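Local coordinates for protein iron transport multicopper oxidase FET3 (PDB 1ZPU) that oxidises ferrous to ferric iron with dioxygen using four copper ions, feeding high-affinity iron uptake in yeast, and also oxidises cuprous copper, at residues Ser355-Asn360 with Asp480-Gln485; Thr348-Leu353 with Val505-Asn510; Thr369-Leu374 with Gly474-Glu479; Gly68-Asp73 with His488-Ser493; Ser362-Ser367 with Leu516-Leu521. All blocks are in the same frame, centred on the assembly; numbering follows the deposited sequence.

Overall arrangement
Contact 3, a parallel strand pair inside a sheet of the third cupredoxin domain, is the core of the set; contacts 1, 2 and 5 lie about 13 to 14 Å from it, centre to centre. Contacts 2 and 5, whose centres are about 11 Å apart, bring the irregular C-terminal tail against helix 348-352 and the turn 362-365, while Tyr365 reaches back to contacts 1, 2 and 3. Contact 4 joins a loop of the first domain to the segment between helices 481-486 and 494-502, its Ala70 side chain about 12 Å from a copper ion. Gly474 of contact 3 lies about 9 Å from a copper ion. Contact 1 carries the glycan on Asn360.

Contact 1. Residues Ser355-Asn360 with Asp480-Gln485; sequences SGDQAN and DPFGIQ. With NAG (2-acetamido-2-deoxy-beta-D-glucopyranose), chain B.
The ring of Phe482 presents its rim to the loop 355-360. Its CG stands anti to its own carbonyl carbon (chi1 -63°), and beyond CB and CG the ring divides into two limbs. On one, CD1 is 4.1 Å from O6 of the N-acetylglucosamine and CE1 passes Asn360 CB at 3.7 Å. On the other, CE2 approaches Gly356 O at 3.8 Å. The tip, CZ, lies 3.7 Å from Asp357 O. Both carbonyl oxygens and the sugar O6 sit at the ring edge, near its plane; the CB atoms of Ala359 and Asn360 come obliquely. Phe482 belongs to the short helix after strand 474-479 of the third cupredoxin domain, with Asp480 at the N-cap, and Asn360 carries its N-linked glycan through the ND2 to C1 bond. One turn on, Gln485 NE2 donates to Gly356 O at 2.6 Å, nearly straight at 163° and on a lone pair in the carbonyl plane. The same nitrogen also bonds Val352 O, so an alanine here would probably leave Gly356 O and Val352 O without their shared amide donor. Nearer the start of the helix, Ala359 CB meets Pro481 CB at 3.6 Å, while Ala359 O takes a hydrogen bond from Tyr365 OH.

Contact 2. Residues Thr348-Leu353 with Val505-Asn510; sequences TLMTVL and VATEGN
Met350 and Thr507 are brought together by their first torsions. In Thr507, OG1 stands anti to the backbone N (chi1 167°), and in Met350 a chi1 of -88° sets CG toward it. The two side chains cross at about a right angle, with Met350 CG 3.6 Å from Thr507 OG1 and 3.8 Å from Thr507 CB. Only the base of the methionine is used here, since the chain then bends at chi2 (63°) and SD leads away from the 505-510 segment to meet Leu492 CD1. One residue further, Thr351 turns its methyl rather than its hydroxyl to the tail: CG2, anti to its own carbonyl carbon, lies 3.3 Å from Asn510 N and 4.2 Å from Asn510 CB. Thr351 CB meets Gly509 CA at 3.7 Å, while OG1 looks back into the helix and makes a weak hydrogen bond to Thr348 O. Helix 348-352 lies within the long connection between strands 332-336 and 371-374 of the third cupredoxin domain, and residues 505-510 belong to the irregular tail that follows helix 494-502 and runs over it. No hydrogen bond joins the two segments directly. A polar bridge is supplied from just beyond the helix, where Ser354 OG lies within hydrogen-bonding reach of both Met350 O and Glu508 O, which must share its one proton. At Thr348 the helix is tied to the first domain, OG1 being hydrogen-bonded to Phe77 O. At the other end of the tail segment, Val505 touches Cys81, which forms a disulfide with Cys500.

Contact 3. Residues Thr369-Leu374 with Gly474-Glu479; sequences THTFIL and GLVLVE
Thr371 and Val476 sit side by side in a parallel strand pair. OG1 of the threonine, anti to its own carbonyl carbon (chi1 -79°), lies 3.4 Å from Val476 CB. Four backbone hydrogen bonds set this register: Val476 N to His370 O, Phe372 N to Val476 O, Val478 N to Phe372 O and Leu374 N to Val478 O. On the same face Thr371 CG2 touches Val478 CG2 at 3.8 Å, and Tyr365 closes over this group. An alanine here, lacking OG1 and CG2, would probably open a gap between Val478, Val476 and Tyr365. On the other face Phe372 packs CE1 against Leu475 CD2 and CB against Leu477 CD2, both at 3.9 Å. Leu374 CD1 passes the carboxylate of Glu479, whose oxygens are held by Asn455 N and His399 NE2. Outside this shell, Phe372 and Leu477 both rest on Ile318 of the facing sheet, while strand 457-463 flanks 474-479 antiparallel. It carries copper ligands His462 and Cys463, the former close to Gly474. Such pairing of an edge strand with the last strand of the domain is typical of the cupredoxin beta-sandwich.

Contact 4. Residues Gly68-Asp73 with His488-Ser493; sequences GTASMD and HSQQLS
Gln490 lays its terminal amide across the backbone from Gly68 to Ala70. CG is anti to the backbone N (chi1 -154°), and the chain then bends at chi2 (69°). NE2 comes to rest 3.2 Å from Gly68 C, while OE1 sits beside Ala70 CB. OE1 also faces Ala70 N in what would be a hydrogen bond, but the spacing is improbably short and the detail is doubtful. A firmer bond is made next door, where Ser489 OG donates to Gly68 O at 2.8 Å, its hydroxyl tilted 25° from the carbonyl plane. Glycine suits position 68, because at these backbone angles a CB would press on the carbonyl oxygen of Asn67. The touching parts, 68-71 and 489-492, run in nearly the same direction, and they join different parts of the fold. Residues 68-73 form a loop of the first cupredoxin domain, whereas residues 488-493 link helix 481-486 to helix 494-502. Further along, Leu492 CD2 meets Ser71 CB at 3.9 Å, and the leucine is backed by Leu353 and by Leu497 of the following helix. Ser493 stands at the N-cap of that helix, with OG making a weak hydrogen bond to His496 N. The far end of the 68-73 loop reaches the copper second shell: Asp73 OD2 is hydrogen-bonded to His397 ND1 and Asp73 O to His60 ND1, two histidines that bind type 3 and type 2 copper respectively.

Contact 5. Residues Ser362-Ser367 with Leu516-Leu521; sequences SEIYGS and LDLTDL
Van der Waals packing without a single hydrogen bond joins Glu363, Ile364, Gly366 and Ser367 to the tail at Asp517, Leu518, Thr519 and Leu521, on the outer flank of the third cupredoxin domain. Ile364 and Asp517 are the buried pair: Ile364 CG2, anti to its carbonyl carbon, lies 3.3 Å from Asp517 O and 4.1 Å from Asp517 CB, the two side chains side by side and pointing the same way. Leu518 reaches the same methyl with CD1, at 4.4 Å. In Glu363, CG is anti to the backbone N (chi1 -165°). Its chain, extended beyond CG, crosses Leu518 at about a right angle and carries OE1 to 3.2 Å from Leu518 CG. Thr519 CG2 looks at the carbonyls of Glu363 and Ile364, 4.3 Å from Glu363 O. At the other end Leu521 CD2 covers Gly366 CA at 3.5 Å and also touches Ser367 OG. A side chain at Gly366 would meet this methyl and, at these backbone angles, the carbonyl oxygen of Tyr365. The first segment holds its shape as a 3-10 turn, with Tyr365 N bonded to Ser362 O and Gly366 N to Glu363 O. Tyr365 points away from the tail and packs against helix 348-352; Ile364 CG1 lies over one face, 3.6 Å above the ring plane and toward the rim. Leu521 O, in turn, accepts a hydrogen bond from Lys345 NZ. What results is an irregular C-terminal tail laid along the loop between helix 348-352 and strand 371-374, at the edge of a cupredoxin beta-sandwich.

Contact 1. Residues Ser355-Asn360 with Asp480-Gln485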
# COMPACT_ATOMS: atom_id res chain seq x y z
N SER A 355 28.83 3.35 4.72
CA SER A 355 29.46 2.20 5.36
C SER A 355 30.59 1.62 4.51
O SER A 355 31.33 0.75 4.96
CB SER A 355 28.43 1.10 5.62
OG SER A 355 27.78 0.70 4.42
N GLY A 356 30.70 2.11 3.28
CA GLY A 356 31.71 1.64 2.34
C GLY A 356 31.60 0.16 2.03
O GLY A 356 30.60 -0.31 1.50
N ASP A 357 32.64 -0.58 2.37
CA ASP A 357 32.72 -2.00 2.03
C ASP A 357 32.06 -2.91 3.07
O ASP A 357 32.04 -4.13 2.90
CB ASP A 357 34.16 -2.40 1.74
CG ASP A 357 34.69 -1.77 0.45
OD1 ASP A 357 35.93 -1.62 0.30
OD2 ASP A 357 33.85 -1.40 -0.41
N GLN A 358 31.51 -2.32 4.12
CA GLN A 358 30.87 -3.07 5.19
C GLN A 358 29.35 -3.17 4.99
O GLN A 358 28.61 -3.68 5.85
CB GLN A 358 31.16 -2.41 6.54
CG GLN A 358 32.58 -2.53 7.00
CD GLN A 358 32.68 -2.65 8.51
OE1 GLN A 358 33.21 -1.77 9.18
NE2 GLN A 358 32.15 -3.75 9.05
N ALA A 359 28.89 -2.70 3.84
CA ALA A 359 27.47 -2.68 3.52
C ALA A 359 26.87 -4.07 3.31
O ALA A 359 25.65 -4.22 3.31
CB ALA A 359 27.26 -1.81 2.29
N ASN A 360 27.72 -5.07 3.13
CA ASN A 360 27.26 -6.45 2.92
C ASN A 360 27.04 -7.20 4.23
O ASN A 360 26.44 -8.27 4.24
CB ASN A 360 28.25 -7.23 2.04
CG ASN A 360 27.67 -8.54 1.53
OD1 ASN A 360 26.45 -8.66 1.33
ND2 ASN A 360 28.54 -9.54 1.30
N ASP A 480 21.36 -5.58 -3.24
CA ASP A 480 22.82 -5.36 -3.35
C ASP A 480 23.28 -3.93 -3.04
O ASP A 480 23.33 -3.07 -3.93
CB ASP A 480 23.42 -5.89 -4.68
CG ASP A 480 22.96 -5.11 -5.89
OD1 ASP A 480 21.85 -4.54 -5.85
OD2 ASP A 480 23.71 -5.08 -6.88
N PRO A 481 23.61 -3.67 -1.77
CA PRO A 481 24.09 -2.37 -1.31
C PRO A 481 25.27 -1.87 -2.13
O PRO A 481 25.46 -0.66 -2.23
CB PRO A 481 24.52 -2.64 0.14
CG PRO A 481 24.60 -4.13 0.26
CD PRO A 481 23.55 -4.64 -0.66
N PHE A 482 26.06 -2.78 -2.70
CA PHE A 482 27.18 -2.36 -3.54
C PHE A 482 26.68 -1.78 -4.86
O PHE A 482 27.25 -0.81 -5.37
CB PHE A 482 28.18 -3.50 -3.78
CG PHE A 482 28.86 -3.98 -2.52
CD1 PHE A 482 29.00 -5.34 -2.27
CD2 PHE A 482 29.35 -3.08 -1.58
CE1 PHE A 482 29.62 -5.80 -1.11
CE2 PHE A 482 29.97 -3.53 -0.42
CZ PHE A 482 30.10 -4.89 -0.18
N GLY A 483 25.61 -2.35 -5.41
CA GLY A 483 24.94 -1.79 -6.58
C GLY A 483 24.43 -0.39 -6.32
O GLY A 483 24.51 0.48 -7.19
N ILE A 484 23.90 -0.18 -5.12
CA ILE A 484 23.42 1.14 -4.68
C ILE A 484 24.57 2.14 -4.65
O ILE A 484 24.46 3.23 -5.20
CB ILE A 484 22.73 1.08 -3.28
CG1 ILE A 484 21.42 0.30 -3.36
CG2 ILE A 484 22.45 2.47 -2.74
CD1 ILE A 484 20.99 -0.22 -2.02
N GLN A 485 25.68 1.75 -4.02
CA GLN A 485 26.84 2.65 -3.88
C GLN A 485 27.44 3.01 -5.23
O GLN A 485 27.88 4.14 -5.43
CB GLN A 485 27.92 2.01 -3.02
CG GLN A 485 27.64 1.95 -1.53
CD GLN A 485 28.62 1.05 -0.79
OE1 GLN A 485 29.24 0.16 -1.38
NE2 GLN A 485 28.76 1.26 0.51
C1 NAG B . 27.90 -10.77 0.86
C2 NAG B . 28.11 -12.16 1.48
C3 NAG B . 29.08 -13.08 0.70
C4 NAG B . 29.67 -12.56 -0.63
C5 NAG B . 29.21 -11.14 -1.01
C6 NAG B . 29.28 -10.86 -2.51
C7 NAG B . 27.89 -11.95 3.94
C8 NAG B . 28.55 -11.27 5.11
N2 NAG B . 28.63 -12.01 2.83
O3 NAG B . 28.47 -14.35 0.48
O4 NAG B . 31.08 -12.62 -0.55
O5 NAG B . 27.90 -10.89 -0.55
O6 NAG B . 29.37 -9.45 -2.70
O7 NAG B . 26.75 -12.41 4.03

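Contact 2. Residues Thr348-Leu353 with Val505-Asn510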
# COMPACT_ATOMS: atom_id res chain seq x y z
N THR A 348 18.10 3.57 6.86
CA THR A 348 18.80 2.44 6.25
C THR A 348 19.72 2.88 5.11
O THR A 348 20.93 2.61 5.15
CB THR A 348 17.82 1.38 5.70
OG1 THR A 348 16.79 1.13 6.66
CG2 THR A 348 18.55 0.07 5.40
N LEU A 349 19.15 3.57 4.12
CA LEU A 349 19.91 4.04 2.96
C LEU A 349 21.12 4.90 3.33
O LEU A 349 22.20 4.74 2.76
CB LEU A 349 18.99 4.77 1.97
CG LEU A 349 19.56 5.31 0.65
CD1 LEU A 349 20.11 4.21 -0.23
CD2 LEU A 349 18.48 6.05 -0.08
N MET A 350 20.94 5.78 4.30
CA MET A 350 22.01 6.65 4.75
C MET A 350 23.21 5.87 5.30
O MET A 350 24.36 6.32 5.16
CB MET A 350 21.48 7.66 5.77
CG MET A 350 20.92 8.94 5.15
SD MET A 350 19.49 8.73 4.06
CE MET A 350 18.89 10.42 3.98
N THR A 351 22.96 4.71 5.90
CA THR A 351 24.07 3.90 6.41
C THR A 351 24.75 3.12 5.29
O THR A 351 25.98 3.05 5.26
CB THR A 351 23.75 3.01 7.66
OG1 THR A 351 23.49 1.66 7.27
CG2 THR A 351 22.60 3.57 8.48
N VAL A 352 23.98 2.58 4.35
CA VAL A 352 24.58 1.92 3.17
C VAL A 352 25.47 2.89 2.35
O VAL A 352 26.53 2.50 1.86
CB VAL A 352 23.56 1.12 2.27
CG1 VAL A 352 22.14 1.31 2.71
CG2 VAL A 352 23.75 1.44 0.79
N LEU A 353 25.04 4.14 2.26
CA LEU A 353 25.79 5.14 1.51
C LEU A 353 27.01 5.69 2.25
O LEU A 353 27.74 6.53 1.71
CB LEU A 353 24.89 6.28 1.06
CG LEU A 353 23.90 5.87 -0.04
CD1 LEU A 353 22.94 7.01 -0.35
CD2 LEU A 353 24.61 5.38 -1.30
N VAL A 505 18.46 14.62 12.39
CA VAL A 505 18.63 13.17 12.20
C VAL A 505 19.95 12.96 11.46
O VAL A 505 20.20 13.59 10.42
CB VAL A 505 17.47 12.56 11.36
CG1 VAL A 505 17.76 11.11 10.98
CG2 VAL A 505 16.15 12.66 12.11
N ALA A 506 20.79 12.08 11.98
CA ALA A 506 22.12 11.88 11.41
C ALA A 506 22.10 11.13 10.08
O ALA A 506 21.13 10.44 9.75
CB ALA A 506 23.03 11.16 12.41
N THR A 507 23.18 11.30 9.32
CA THR A 507 23.52 10.41 8.20
C THR A 507 24.88 9.72 8.47
O THR A 507 25.90 10.04 7.85
CB THR A 507 23.55 11.13 6.85
OG1 THR A 507 24.17 10.26 5.89
CG2 THR A 507 24.33 12.48 6.93
N GLU A 508 24.87 8.77 9.40
CA GLU A 508 26.09 8.11 9.85
C GLU A 508 26.11 6.62 9.49
O GLU A 508 26.17 6.28 8.31
CB GLU A 508 26.28 8.36 11.34
CG GLU A 508 26.63 9.83 11.66
CD GLU A 508 26.84 10.09 13.15
OE1 GLU A 508 25.84 10.02 13.92
OE2 GLU A 508 28.00 10.39 13.55
N GLY A 509 26.07 5.73 10.48
CA GLY A 509 26.11 4.29 10.21
C GLY A 509 25.36 3.48 11.26
O GLY A 509 25.93 2.60 11.90
N ASN A 510 24.08 3.79 11.41
CA ASN A 510 23.23 3.30 12.50
C ASN A 510 23.82 3.53 13.91
O ASN A 510 24.77 2.84 14.34
CB ASN A 510 22.83 1.85 12.29
CG ASN A 510 21.70 1.43 13.20
OD1 ASN A 510 21.44 2.07 14.22
ND2 ASN A 510 21.03 0.35 12.83

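Contact 3. Residues Thr369-Leu374 with Gly474-Glu479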
# COMPACT_ATOMS: atom_id res chain seq x y z
N THR A 369 15.34 -4.28 13.39
CA THR A 369 15.02 -3.52 12.23
C THR A 369 14.49 -4.48 11.15
O THR A 369 13.87 -4.07 10.17
CB THR A 369 16.29 -2.79 11.81
OG1 THR A 369 15.97 -1.47 11.36
CG2 THR A 369 17.08 -3.57 10.79
N HIS A 370 14.72 -5.77 11.40
CA HIS A 370 14.41 -6.88 10.49
C HIS A 370 14.91 -6.65 9.07
O HIS A 370 14.11 -6.64 8.12
CB HIS A 370 12.93 -7.22 10.47
CG HIS A 370 12.67 -8.69 10.54
ND1 HIS A 370 11.44 -9.22 10.89
CD2 HIS A 370 13.49 -9.75 10.35
CE1 HIS A 370 11.52 -10.54 10.89
NE2 HIS A 370 12.75 -10.89 10.57
N THR A 371 16.23 -6.48 8.94
CA THR A 371 16.84 -6.22 7.64
C THR A 371 17.43 -7.47 7.03
O THR A 371 18.10 -8.24 7.71
CB THR A 371 17.88 -5.08 7.71
OG1 THR A 371 17.20 -3.82 7.73
CG2 THR A 371 18.78 -5.09 6.50
N PHE A 372 17.15 -7.67 5.75
CA PHE A 372 17.77 -8.74 4.96
C PHE A 372 18.57 -8.14 3.82
O PHE A 372 18.17 -7.12 3.25
CB PHE A 372 16.71 -9.66 4.38
CG PHE A 372 15.90 -10.36 5.41
CD1 PHE A 372 14.85 -9.71 6.06
CD2 PHE A 372 16.18 -11.69 5.73
CE1 PHE A 372 14.09 -10.36 7.01
CE2 PHE A 372 15.43 -12.35 6.68
CZ PHE A 372 14.38 -11.69 7.33
N ILE A 373 19.70 -8.76 3.50
CA ILE A 373 20.49 -8.32 2.35
C ILE A 373 20.30 -9.27 1.17
O ILE A 373 20.43 -10.48 1.31
CB ILE A 373 21.98 -8.16 2.70
CG1 ILE A 373 22.12 -7.23 3.91
CG2 ILE A 373 22.75 -7.62 1.50
CD1 ILE A 373 23.54 -7.06 4.38
N LEU A 374 19.97 -8.69 0.02
CA LEU A 374 19.76 -9.47 -1.19
C LEU A 374 20.93 -9.32 -2.14
O LEU A 374 21.46 -8.23 -2.30
CB LEU A 374 18.46 -9.04 -1.87
CG LEU A 374 17.18 -8.84 -1.05
CD1 LEU A 374 16.09 -8.30 -1.96
CD2 LEU A 374 16.72 -10.11 -0.35
N GLY A 474 6.46 -4.98 9.71
CA GLY A 474 7.28 -4.66 8.55
C GLY A 474 8.71 -5.14 8.66
O GLY A 474 9.22 -5.34 9.76
N LEU A 475 9.35 -5.32 7.51
CA LEU A 475 10.75 -5.71 7.44
C LEU A 475 11.44 -5.01 6.28
O LEU A 475 10.78 -4.55 5.35
CB LEU A 475 10.91 -7.23 7.33
CG LEU A 475 10.28 -8.01 6.19
CD1 LEU A 475 11.08 -7.85 4.93
CD2 LEU A 475 10.28 -9.45 6.60
N VAL A 476 12.77 -4.94 6.33
CA VAL A 476 13.52 -4.14 5.38
C VAL A 476 14.42 -4.99 4.49
O VAL A 476 15.21 -5.81 4.97
CB VAL A 476 14.36 -3.06 6.10
CG1 VAL A 476 15.16 -2.23 5.11
CG2 VAL A 476 13.47 -2.18 6.96
N LEU A 477 14.29 -4.80 3.18
CA LEU A 477 15.12 -5.49 2.20
C LEU A 477 16.18 -4.55 1.61
O LEU A 477 15.84 -3.52 1.04
CB LEU A 477 14.25 -6.04 1.07
CG LEU A 477 13.22 -7.10 1.46
CD1 LEU A 477 12.51 -7.58 0.22
CD2 LEU A 477 13.84 -8.29 2.18
N VAL A 478 17.45 -4.91 1.75
CA VAL A 478 18.52 -4.13 1.14
C VAL A 478 19.04 -4.92 -0.06
O VAL A 478 19.70 -5.96 0.10
CB VAL A 478 19.65 -3.84 2.16
CG1 VAL A 478 20.78 -3.07 1.51
CG2 VAL A 478 19.11 -3.07 3.33
N GLU A 479 18.72 -4.43 -1.25
CA GLU A 479 19.10 -5.07 -2.50
C GLU A 479 20.49 -4.62 -2.95
O GLU A 479 20.74 -3.42 -3.06
CB GLU A 479 18.08 -4.69 -3.55
CG GLU A 479 17.78 -5.76 -4.56
CD GLU A 479 16.35 -5.65 -5.06
OE1 GLU A 479 15.43 -5.61 -4.21
OE2 GLU A 479 16.14 -5.60 -6.29

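Contact 4. Residues Gly68-Asp73 with His488-Ser493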
# COMPACT_ATOMS: atom_id res chain seq x y z
N GLY A 68 17.24 3.07 -9.48
CA GLY A 68 18.37 3.99 -9.49
C GLY A 68 18.21 5.24 -8.63
O GLY A 68 19.15 6.02 -8.49
N THR A 69 17.02 5.42 -8.05
CA THR A 69 16.72 6.58 -7.23
C THR A 69 15.98 6.21 -5.94
O THR A 69 14.95 6.80 -5.62
CB THR A 69 15.87 7.61 -8.01
OG1 THR A 69 14.71 6.97 -8.56
CG2 THR A 69 16.66 8.27 -9.12
N ALA A 70 16.51 5.22 -5.21
CA ALA A 70 15.93 4.75 -3.93
C ALA A 70 15.63 5.87 -2.93
O ALA A 70 14.65 5.82 -2.20
CB ALA A 70 16.85 3.73 -3.27
N SER A 71 16.48 6.89 -2.92
CA SER A 71 16.30 8.08 -2.11
C SER A 71 14.90 8.70 -2.23
O SER A 71 14.46 9.46 -1.37
CB SER A 71 17.37 9.09 -2.51
OG SER A 71 16.96 10.41 -2.25
N MET A 72 14.19 8.38 -3.31
CA MET A 72 12.94 9.07 -3.62
C MET A 72 11.70 8.25 -3.26
O MET A 72 10.58 8.68 -3.53
CB MET A 72 12.88 9.46 -5.11
CG MET A 72 14.02 10.33 -5.61
SD MET A 72 14.09 11.93 -4.79
CE MET A 72 15.67 12.54 -5.38
N ASP A 73 11.91 7.09 -2.64
CA ASP A 73 10.81 6.17 -2.32
C ASP A 73 9.87 6.70 -1.24
O ASP A 73 8.71 6.31 -1.18
CB ASP A 73 11.33 4.81 -1.90
CG ASP A 73 10.27 3.73 -1.99
OD1 ASP A 73 9.51 3.73 -2.98
OD2 ASP A 73 10.21 2.88 -1.07
N HIS A 488 25.68 6.39 -9.56
CA HIS A 488 25.80 7.81 -9.26
C HIS A 488 24.44 8.44 -8.94
O HIS A 488 24.32 9.20 -7.98
CB HIS A 488 26.45 8.51 -10.46
CG HIS A 488 26.48 10.00 -10.35
ND1 HIS A 488 25.35 10.78 -10.51
CD2 HIS A 488 27.51 10.86 -10.13
CE1 HIS A 488 25.68 12.06 -10.38
NE2 HIS A 488 26.98 12.13 -10.15
N SER A 489 23.44 8.11 -9.75
CA SER A 489 22.05 8.58 -9.57
C SER A 489 21.49 8.34 -8.16
O SER A 489 20.45 8.90 -7.79
CB SER A 489 21.14 7.88 -10.59
OG SER A 489 21.16 6.47 -10.45
N GLN A 490 22.19 7.52 -7.40
CA GLN A 490 21.71 7.06 -6.11
C GLN A 490 22.20 7.95 -4.96
O GLN A 490 21.62 7.93 -3.88
CB GLN A 490 22.17 5.62 -5.92
CG GLN A 490 21.31 4.82 -5.01
CD GLN A 490 19.95 4.53 -5.59
OE1 GLN A 490 18.97 5.19 -5.24
NE2 GLN A 490 19.87 3.53 -6.47
N GLN A 491 23.25 8.72 -5.21
CA GLN A 491 23.83 9.61 -4.20
C GLN A 491 22.82 10.66 -3.73
O GLN A 491 22.05 11.17 -4.52
CB GLN A 491 25.13 10.27 -4.69
CG GLN A 491 26.28 9.31 -5.12
CD GLN A 491 26.58 8.22 -4.08
OE1 GLN A 491 27.21 8.49 -3.05
NE2 GLN A 491 26.14 6.99 -4.36
N LEU A 492 22.83 10.95 -2.43
CA LEU A 492 21.87 11.87 -1.83
C LEU A 492 22.13 13.31 -2.25
O LEU A 492 23.27 13.78 -2.26
CB LEU A 492 21.86 11.77 -0.30
CG LEU A 492 21.58 10.38 0.29
CD1 LEU A 492 22.04 10.29 1.73
CD2 LEU A 492 20.11 10.00 0.16
N SER A 493 21.05 14.00 -2.60
CA SER A 493 21.08 15.40 -3.01
C SER A 493 21.30 16.34 -1.83
O SER A 493 21.10 15.95 -0.68
CB SER A 493 19.76 15.75 -3.69
OG SER A 493 18.68 15.56 -2.79

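Contact 5. Residues Ser362-Ser367 with Leu516-Leu521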
# COMPACT_ATOMS: atom_id res chain seq x y z
N SER A 362 25.13 -7.72 7.44
CA SER A 362 23.76 -7.45 7.90
C SER A 362 23.69 -6.83 9.29
O SER A 362 22.74 -6.10 9.61
CB SER A 362 22.93 -8.74 7.86
OG SER A 362 23.37 -9.68 8.84
N GLU A 363 24.71 -7.11 10.10
CA GLU A 363 24.79 -6.69 11.49
C GLU A 363 24.66 -5.18 11.67
O GLU A 363 24.05 -4.72 12.64
CB GLU A 363 26.10 -7.18 12.11
CG GLU A 363 26.12 -7.10 13.62
CD GLU A 363 27.46 -7.50 14.20
OE1 GLU A 363 28.48 -6.84 13.90
OE2 GLU A 363 27.48 -8.48 14.97
N ILE A 364 25.22 -4.42 10.73
CA ILE A 364 25.32 -2.96 10.86
C ILE A 364 24.00 -2.23 10.69
O ILE A 364 23.89 -1.05 11.03
CB ILE A 364 26.34 -2.33 9.89
CG1 ILE A 364 25.89 -2.49 8.43
CG2 ILE A 364 27.73 -2.91 10.11
CD1 ILE A 364 26.21 -1.31 7.55
N TYR A 365 23.00 -2.93 10.15
CA TYR A 365 21.71 -2.31 9.92
C TYR A 365 20.77 -2.46 11.11
O TYR A 365 19.67 -1.91 11.11
CB TYR A 365 21.06 -2.86 8.66
CG TYR A 365 21.86 -2.63 7.41
CD1 TYR A 365 22.71 -3.62 6.92
CD2 TYR A 365 21.77 -1.43 6.70
CE1 TYR A 365 23.44 -3.42 5.77
CE2 TYR A 365 22.50 -1.22 5.55
CZ TYR A 365 23.33 -2.22 5.09
OH TYR A 365 24.07 -2.05 3.95
N GLY A 366 21.21 -3.20 12.13
CA GLY A 366 20.45 -3.35 13.37
C GLY A 366 19.80 -4.70 13.54
O GLY A 366 19.59 -5.43 12.57
N SER A 367 19.49 -5.03 14.79
CA SER A 367 18.87 -6.30 15.15
C SER A 367 17.34 -6.20 15.23
O SER A 367 16.64 -7.21 15.06
CB SER A 367 19.41 -6.77 16.49
OG SER A 367 19.30 -5.74 17.45
N LEU A 516 32.98 2.28 14.81
CA LEU A 516 33.23 0.84 14.95
C LEU A 516 32.19 0.05 14.17
O LEU A 516 32.35 -1.14 13.93
CB LEU A 516 33.23 0.40 16.43
CG LEU A 516 33.88 -0.95 16.76
CD1 LEU A 516 35.16 -0.79 17.62
CD2 LEU A 516 32.89 -1.87 17.45
N ASP A 517 31.12 0.75 13.79
CA ASP A 517 30.03 0.16 13.00
C ASP A 517 29.32 -1.04 13.65
O ASP A 517 28.34 -1.56 13.09
CB ASP A 517 30.47 -0.15 11.55
CG ASP A 517 30.15 1.01 10.57
OD1 ASP A 517 29.77 2.12 11.01
OD2 ASP A 517 30.29 0.81 9.34
N LEU A 518 29.80 -1.46 14.83
CA LEU A 518 29.09 -2.45 15.64
C LEU A 518 28.39 -1.77 16.83
O LEU A 518 29.01 -1.09 17.65
CB LEU A 518 30.01 -3.60 16.04
CG LEU A 518 30.48 -4.64 14.99
CD1 LEU A 518 30.33 -4.20 13.48
CD2 LEU A 518 32.01 -4.97 15.34
N THR A 519 27.08 -2.00 16.89
CA THR A 519 26.06 -1.11 17.48
C THR A 519 25.86 -1.12 19.01
O THR A 519 26.50 -1.88 19.74
CB THR A 519 24.67 -1.42 16.83
OG1 THR A 519 24.22 -2.71 17.25
CG2 THR A 519 24.74 -1.39 15.29
N ASP A 520 24.96 -0.24 19.47
CA ASP A 520 24.43 -0.19 20.84
C ASP A 520 23.04 0.46 20.71
O ASP A 520 22.80 1.55 21.24
CB ASP A 520 25.33 0.65 21.74
CG ASP A 520 26.62 -0.09 22.16
OD1 ASP A 520 26.55 -1.11 22.87
OD2 ASP A 520 27.72 0.37 21.77
N LEU A 521 22.13 -0.25 20.03
CA LEU A 521 21.00 0.33 19.26
C LEU A 521 19.76 0.88 19.97
O LEU A 521 19.85 1.58 20.97
CB LEU A 521 20.54 -0.64 18.13
CG LEU A 521 20.75 -2.17 18.15
CD1 LEU A 521 20.16 -2.91 19.34
CD2 LEU A 521 20.24 -2.77 16.86